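Local coordinates for glycerol-3-phosphate dehydrogenase [NAD(+)] 1 (Saccharomyces cerevisiae, PDB 4FGW), which catalyses the NADH-dependent interconversion of dihydroxyacetone phosphate and sn-glycerol 3-phosphate, driving glycerol production and accumulation under hyperosmotic stress, at residues Q175-N183 with S194-K204. Residues are numbered along the deposited sequence; the frame is centred on the assembly and turned at random.
Sequences QCGALSGAN and SETTVAYHIPK
Ala-178 and Ala-199 face each other as a hydrogen-bonded pair where strands 175-180 and 194-199 run antiparallel, the one antiparallel step in the otherwise parallel main sheet of the Rossmann-type NAD-binding domain. Two backbone bonds join them, the straighter from Ala-199 N to Ala-178 O (2.8 Å, 168°). Ser-180 and Thr-197 form the next such pair. Between these pairs, on the other face of the sheet, Leu-179 lays CD1 against Val-198 CG2 at 3.8 Å, branched apolar chains suited to the interior beneath Phe-222 of helix 215-222. Beside the Ala-178 pair, Gly-177, having no side chain, lets its CA come to 3.1 Å from Ala-199 O, a CA-H...O contact; the Tyr-200 ring turns its edge to Gly-177 N.

Gln-175, bent at chi2 (75°), is well packed although partly exposed: CG lies against the Tyr-200 hydroxyl and, next to it, the Pro-203 ring, and NE2 reaches His-201 O at 2.9 Å along a bent path. The loose solvent side is at exposed, poorly ordered Lys-204, its NZ 4.2 Å from Gln-175 OE1.

At the inverse gamma turn centred on Ala-182, a water bridges Ala-182 O and Glu-195 N. Asn-183, close to Trp-45 of the probable NAD site, suits this end because its amide can bond to both a hydroxyl and a backbone carbonyl of the facing strand: ND2 gives a weak bond to Thr-196 OG1 and a firmer one, in the amide plane, to Glu-195 O at 2.8 Å.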
ATOM      1  N   GLN A 175     -17.769 -24.867 -12.020  1.00 77.54           N
ATOM      2  CA  GLN A 175     -16.722 -24.308 -11.146  1.00 73.64           C
ATOM      3  C   GLN A 175     -16.376 -22.909 -11.654  1.00 73.03           C
ATOM      4  O   GLN A 175     -16.309 -22.703 -12.868  1.00 72.06           O
ATOM      5  CB  GLN A 175     -15.472 -25.207 -11.105  1.00 75.28           C
ATOM      6  CG  GLN A 175     -14.482 -24.862  -9.978  1.00 81.17           C
ATOM      7  CD  GLN A 175     -14.901 -25.282  -8.577  1.00 98.84           C
ATOM      8  OE1 GLN A 175     -15.939 -25.929  -8.353  1.00 97.45           O
ATOM      9  NE2 GLN A 175     -14.061 -24.961  -7.598  1.00 82.82           N
ATOM     10  N   CYS A 176     -16.225 -21.940 -10.734  1.00 66.93           N
ATOM     11  CA  CYS A 176     -15.981 -20.553 -11.122  1.00 63.31           C
ATOM     12  C   CYS A 176     -15.033 -19.799 -10.212  1.00 64.52           C
ATOM     13  O   CYS A 176     -15.292 -19.662  -9.015  1.00 64.64           O
ATOM     14  CB  CYS A 176     -17.301 -19.803 -11.310  1.00 63.94           C
ATOM     15  SG  CYS A 176     -17.121 -18.117 -11.932  1.00 64.20           S
ATOM     16  N   GLY A 177     -13.956 -19.298 -10.809  1.00 58.73           N
ATOM     17  CA  GLY A 177     -12.959 -18.487 -10.128  1.00 56.15           C
ATOM     18  C   GLY A 177     -13.131 -17.014 -10.438  1.00 59.39           C
ATOM     19  O   GLY A 177     -14.146 -16.613 -11.015  1.00 60.44           O
ATOM     20  N   ALA A 178     -12.144 -16.190 -10.063  1.00 54.28           N
ATOM     21  CA  ALA A 178     -12.213 -14.747 -10.309  1.00 51.52           C
ATOM     22  C   ALA A 178     -10.914 -14.152 -10.843  1.00 50.81           C
ATOM     23  O   ALA A 178      -9.852 -14.733 -10.656  1.00 49.55           O
ATOM     24  CB  ALA A 178     -12.663 -14.015  -9.053  1.00 51.66           C
ATOM     25  N   LEU A 179     -11.025 -13.024 -11.566  1.00 46.02           N
ATOM     26  CA  LEU A 179      -9.916 -12.242 -12.112  1.00 43.93           C
ATOM     27  C   LEU A 179     -10.125 -10.803 -11.625  1.00 47.44           C
ATOM     28  O   LEU A 179     -11.165 -10.205 -11.909  1.00 45.78           O
ATOM     29  CB  LEU A 179      -9.876 -12.305 -13.657  1.00 44.40           C
ATOM     30  CG  LEU A 179      -8.687 -11.619 -14.362  1.00 46.56           C
ATOM     31  CD1 LEU A 179      -8.305 -12.343 -15.614  1.00 47.16           C
ATOM     32  CD2 LEU A 179      -8.988 -10.143 -14.688  1.00 47.13           C
ATOM     33  N   SER A 180      -9.147 -10.271 -10.859  1.00 45.15           N
ATOM     34  CA  SER A 180      -9.183  -8.906 -10.305  1.00 43.65           C
ATOM     35  C   SER A 180      -7.773  -8.396  -9.996  1.00 45.33           C
ATOM     36  O   SER A 180      -6.931  -9.151  -9.538  1.00 44.92           O
ATOM     37  CB  SER A 180     -10.052  -8.864  -9.049  1.00 46.88           C
ATOM     38  OG  SER A 180     -10.433  -7.547  -8.689  1.00 52.41           O
ATOM     39  N   GLY A 181      -7.530  -7.123 -10.254  1.00 41.29           N
ATOM     40  CA  GLY A 181      -6.239  -6.497  -9.984  1.00 38.77           C
ATOM     41  C   GLY A 181      -6.269  -5.000 -10.173  1.00 40.33           C
ATOM     42  O   GLY A 181      -7.310  -4.445 -10.520  1.00 38.97           O
ATOM     43  N   ALA A 182      -5.134  -4.324  -9.912  1.00 37.43           N
ATOM     44  CA  ALA A 182      -5.000  -2.881 -10.119  1.00 36.40           C
ATOM     45  C   ALA A 182      -4.828  -2.654 -11.643  1.00 42.69           C
ATOM     46  O   ALA A 182      -3.717  -2.652 -12.188  1.00 42.49           O
ATOM     47  CB  ALA A 182      -3.803  -2.354  -9.343  1.00 35.97           C
ATOM     48  N   ASN A 183      -5.962  -2.535 -12.330  1.00 42.01           N
ATOM     49  CA  ASN A 183      -5.997  -2.377 -13.778  1.00 43.46           C
ATOM     50  C   ASN A 183      -7.262  -1.710 -14.290  1.00 47.76           C
ATOM     51  O   ASN A 183      -8.276  -1.701 -13.607  1.00 47.66           O
ATOM     52  CB  ASN A 183      -5.730  -3.725 -14.509  1.00 46.75           C
ATOM     53  CG  ASN A 183      -6.545  -4.889 -14.026  1.00 53.24           C
ATOM     54  OD1 ASN A 183      -7.768  -4.927 -14.147  1.00 50.80           O
ATOM     55  ND2 ASN A 183      -5.874  -5.872 -13.491  1.00 42.93           N
ATOM     56  N   SER A 194       0.583  -3.427 -16.424  1.00 39.59           N
ATOM     57  CA  SER A 194      -0.155  -3.559 -15.175  1.00 37.89           C
ATOM     58  C   SER A 194      -0.177  -5.043 -14.792  1.00 44.40           C
ATOM     59  O   SER A 194       0.410  -5.877 -15.494  1.00 45.70           O
ATOM     60  CB  SER A 194      -1.573  -2.988 -15.284  1.00 40.35           C
ATOM     61  OG  SER A 194      -2.374  -3.669 -16.237  1.00 48.55           O
ATOM     62  N   GLU A 195      -0.822  -5.364 -13.658  1.00 40.50           N
ATOM     63  CA  GLU A 195      -0.920  -6.727 -13.165  1.00 39.53           C
ATOM     64  C   GLU A 195      -2.361  -7.092 -12.862  1.00 42.54           C
ATOM     65  O   GLU A 195      -3.233  -6.218 -12.757  1.00 40.36           O
ATOM     66  CB  GLU A 195      -0.102  -6.894 -11.872  1.00 39.69           C
ATOM     67  CG  GLU A 195       1.389  -6.616 -11.979  1.00 45.05           C
ATOM     68  CD  GLU A 195       2.137  -6.840 -10.678  1.00 51.78           C
ATOM     69  OE1 GLU A 195       3.192  -7.511 -10.708  1.00 57.95           O
ATOM     70  OE2 GLU A 195       1.653  -6.374  -9.624  1.00 45.79           O
ATOM     71  N   THR A 196      -2.592  -8.402 -12.669  1.00 40.22           N
ATOM     72  CA  THR A 196      -3.856  -8.956 -12.210  1.00 40.27           C
ATOM     73  C   THR A 196      -3.627 -10.237 -11.428  1.00 43.46           C
ATOM     74  O   THR A 196      -2.629 -10.936 -11.638  1.00 41.61           O
ATOM     75  CB  THR A 196      -4.917  -9.104 -13.332  1.00 46.80           C
ATOM     76  OG1 THR A 196      -6.205  -8.997 -12.735  1.00 44.24           O
ATOM     77  CG2 THR A 196      -4.827 -10.440 -14.086  1.00 46.84           C
ATOM     78  N   THR A 197      -4.585 -10.541 -10.543  1.00 40.89           N
ATOM     79  CA  THR A 197      -4.630 -11.790  -9.804  1.00 41.30           C
ATOM     80  C   THR A 197      -5.762 -12.595 -10.440  1.00 46.42           C
ATOM     81  O   THR A 197      -6.805 -12.034 -10.799  1.00 44.29           O
ATOM     82  CB  THR A 197      -4.939 -11.582  -8.315  1.00 44.35           C
ATOM     83  OG1 THR A 197      -4.319 -10.398  -7.822  1.00 42.09           O
ATOM     84  CG2 THR A 197      -4.545 -12.781  -7.477  1.00 41.96           C
ATOM     85  N   VAL A 198      -5.521 -13.903 -10.611  1.00 45.53           N
ATOM     86  CA  VAL A 198      -6.500 -14.877 -11.057  1.00 47.50           C
ATOM     87  C   VAL A 198      -6.600 -15.876  -9.903  1.00 53.42           C
ATOM     88  O   VAL A 198      -5.585 -16.440  -9.487  1.00 53.42           O
ATOM     89  CB  VAL A 198      -6.174 -15.563 -12.415  1.00 52.22           C
ATOM     90  CG1 VAL A 198      -7.251 -16.591 -12.775  1.00 54.21           C
ATOM     91  CG2 VAL A 198      -6.038 -14.537 -13.533  1.00 50.72           C
ATOM     92  N   ALA A 199      -7.811 -16.051  -9.353  1.00 51.19           N
ATOM     93  CA  ALA A 199      -8.050 -16.992  -8.259  1.00 52.13           C
ATOM     94  C   ALA A 199      -8.994 -18.087  -8.694  1.00 60.34           C
ATOM     95  O   ALA A 199      -9.999 -17.810  -9.345  1.00 60.96           O
ATOM     96  CB  ALA A 199      -8.588 -16.273  -7.043  1.00 51.47           C
ATOM     97  N   TYR A 200      -8.664 -19.339  -8.359  1.00 59.74           N
ATOM     98  CA  TYR A 200      -9.467 -20.505  -8.734  1.00 62.30           C
ATOM     99  C   TYR A 200      -9.147 -21.678  -7.816  1.00 69.09           C
ATOM    100  O   TYR A 200      -7.977 -22.039  -7.649  1.00 67.56           O
ATOM    101  CB  TYR A 200      -9.183 -20.873 -10.206  1.00 63.40           C
ATOM    102  CG  TYR A 200      -9.944 -22.057 -10.757  1.00 67.69           C
ATOM    103  CD1 TYR A 200     -11.219 -21.901 -11.296  1.00 70.22           C
ATOM    104  CD2 TYR A 200      -9.353 -23.314 -10.837  1.00 70.76           C
ATOM    105  CE1 TYR A 200     -11.910 -22.981 -11.841  1.00 74.07           C
ATOM    106  CE2 TYR A 200     -10.032 -24.401 -11.383  1.00 74.63           C
ATOM    107  CZ  TYR A 200     -11.313 -24.232 -11.881  1.00 81.78           C
ATOM    108  OH  TYR A 200     -11.985 -25.306 -12.415  1.00 85.12           O
ATOM    109  N   HIS A 201     -10.185 -22.256  -7.206  1.00 69.32           N
ATOM    110  CA  HIS A 201     -10.039 -23.438  -6.364  1.00 72.63           C
ATOM    111  C   HIS A 201     -10.174 -24.628  -7.291  1.00 79.03           C
ATOM    112  O   HIS A 201     -11.196 -24.751  -7.979  1.00 79.67           O
ATOM    113  CB  HIS A 201     -11.129 -23.506  -5.274  1.00 75.60           C
ATOM    114  CG  HIS A 201     -10.976 -22.481  -4.193  1.00 77.47           C
ATOM    115  ND1 HIS A 201     -11.878 -21.437  -4.055  1.00 78.07           N
ATOM    116  CD2 HIS A 201     -10.030 -22.371  -3.229  1.00 79.18           C
ATOM    117  CE1 HIS A 201     -11.458 -20.731  -3.018  1.00 76.43           C
ATOM    118  NE2 HIS A 201     -10.344 -21.250  -2.492  1.00 77.33           N
ATOM    119  N   ILE A 202      -9.132 -25.477  -7.353  1.00 76.64           N
ATOM    120  CA  ILE A 202      -9.152 -26.688  -8.171  1.00 79.64           C
ATOM    121  C   ILE A 202     -10.255 -27.584  -7.583  1.00 88.12           C
ATOM    122  O   ILE A 202     -10.250 -27.818  -6.371  1.00 88.87           O
ATOM    123  CB  ILE A 202      -7.753 -27.369  -8.240  1.00 83.35           C
ATOM    124  CG1 ILE A 202      -6.792 -26.557  -9.124  1.00 79.79           C
ATOM    125  CG2 ILE A 202      -7.844 -28.817  -8.745  1.00 88.26           C
ATOM    126  CD1 ILE A 202      -5.628 -26.075  -8.410  1.00 87.99           C
ATOM    127  N   PRO A 203     -11.259 -27.995  -8.394  1.00 87.51           N
ATOM    128  CA  PRO A 203     -12.368 -28.788  -7.838  1.00 91.42           C
ATOM    129  C   PRO A 203     -12.083 -30.278  -7.653  1.00101.29           C
ATOM    130  O   PRO A 203     -11.032 -30.777  -8.054  1.00101.52           O
ATOM    131  CB  PRO A 203     -13.504 -28.540  -8.836  1.00 93.17           C
ATOM    132  CG  PRO A 203     -12.819 -28.296 -10.126  1.00 95.67           C
ATOM    133  CD  PRO A 203     -11.443 -27.754  -9.841  1.00 88.10           C
ATOM    134  N   LYS A 204     -13.042 -30.983  -7.032  1.00102.72           N
ATOM    135  CA  LYS A 204     -13.021 -32.427  -6.783  1.00108.25           C
ATOM    136  C   LYS A 204     -13.219 -33.200  -8.096  1.00115.73           C
ATOM    137  O   LYS A 204     -12.692 -34.305  -8.251  1.00118.77           O
ATOM    138  CB  LYS A 204     -14.095 -32.813  -5.744  1.00114.35           C
ATOM    139  CG  LYS A 204     -15.460 -32.115  -5.926  1.00130.71           C
ATOM    140  CD  LYS A 204     -15.909 -31.313  -4.686  1.00139.06           C
ATOM    141  CE  LYS A 204     -15.205 -29.982  -4.477  1.00141.75           C
ATOM    142  NZ  LYS A 204     -15.652 -28.935  -5.438  1.00143.19           N
TER
HETATM  143  O   HOH W   1      -1.200  -3.152 -11.678  1.00 35.55           O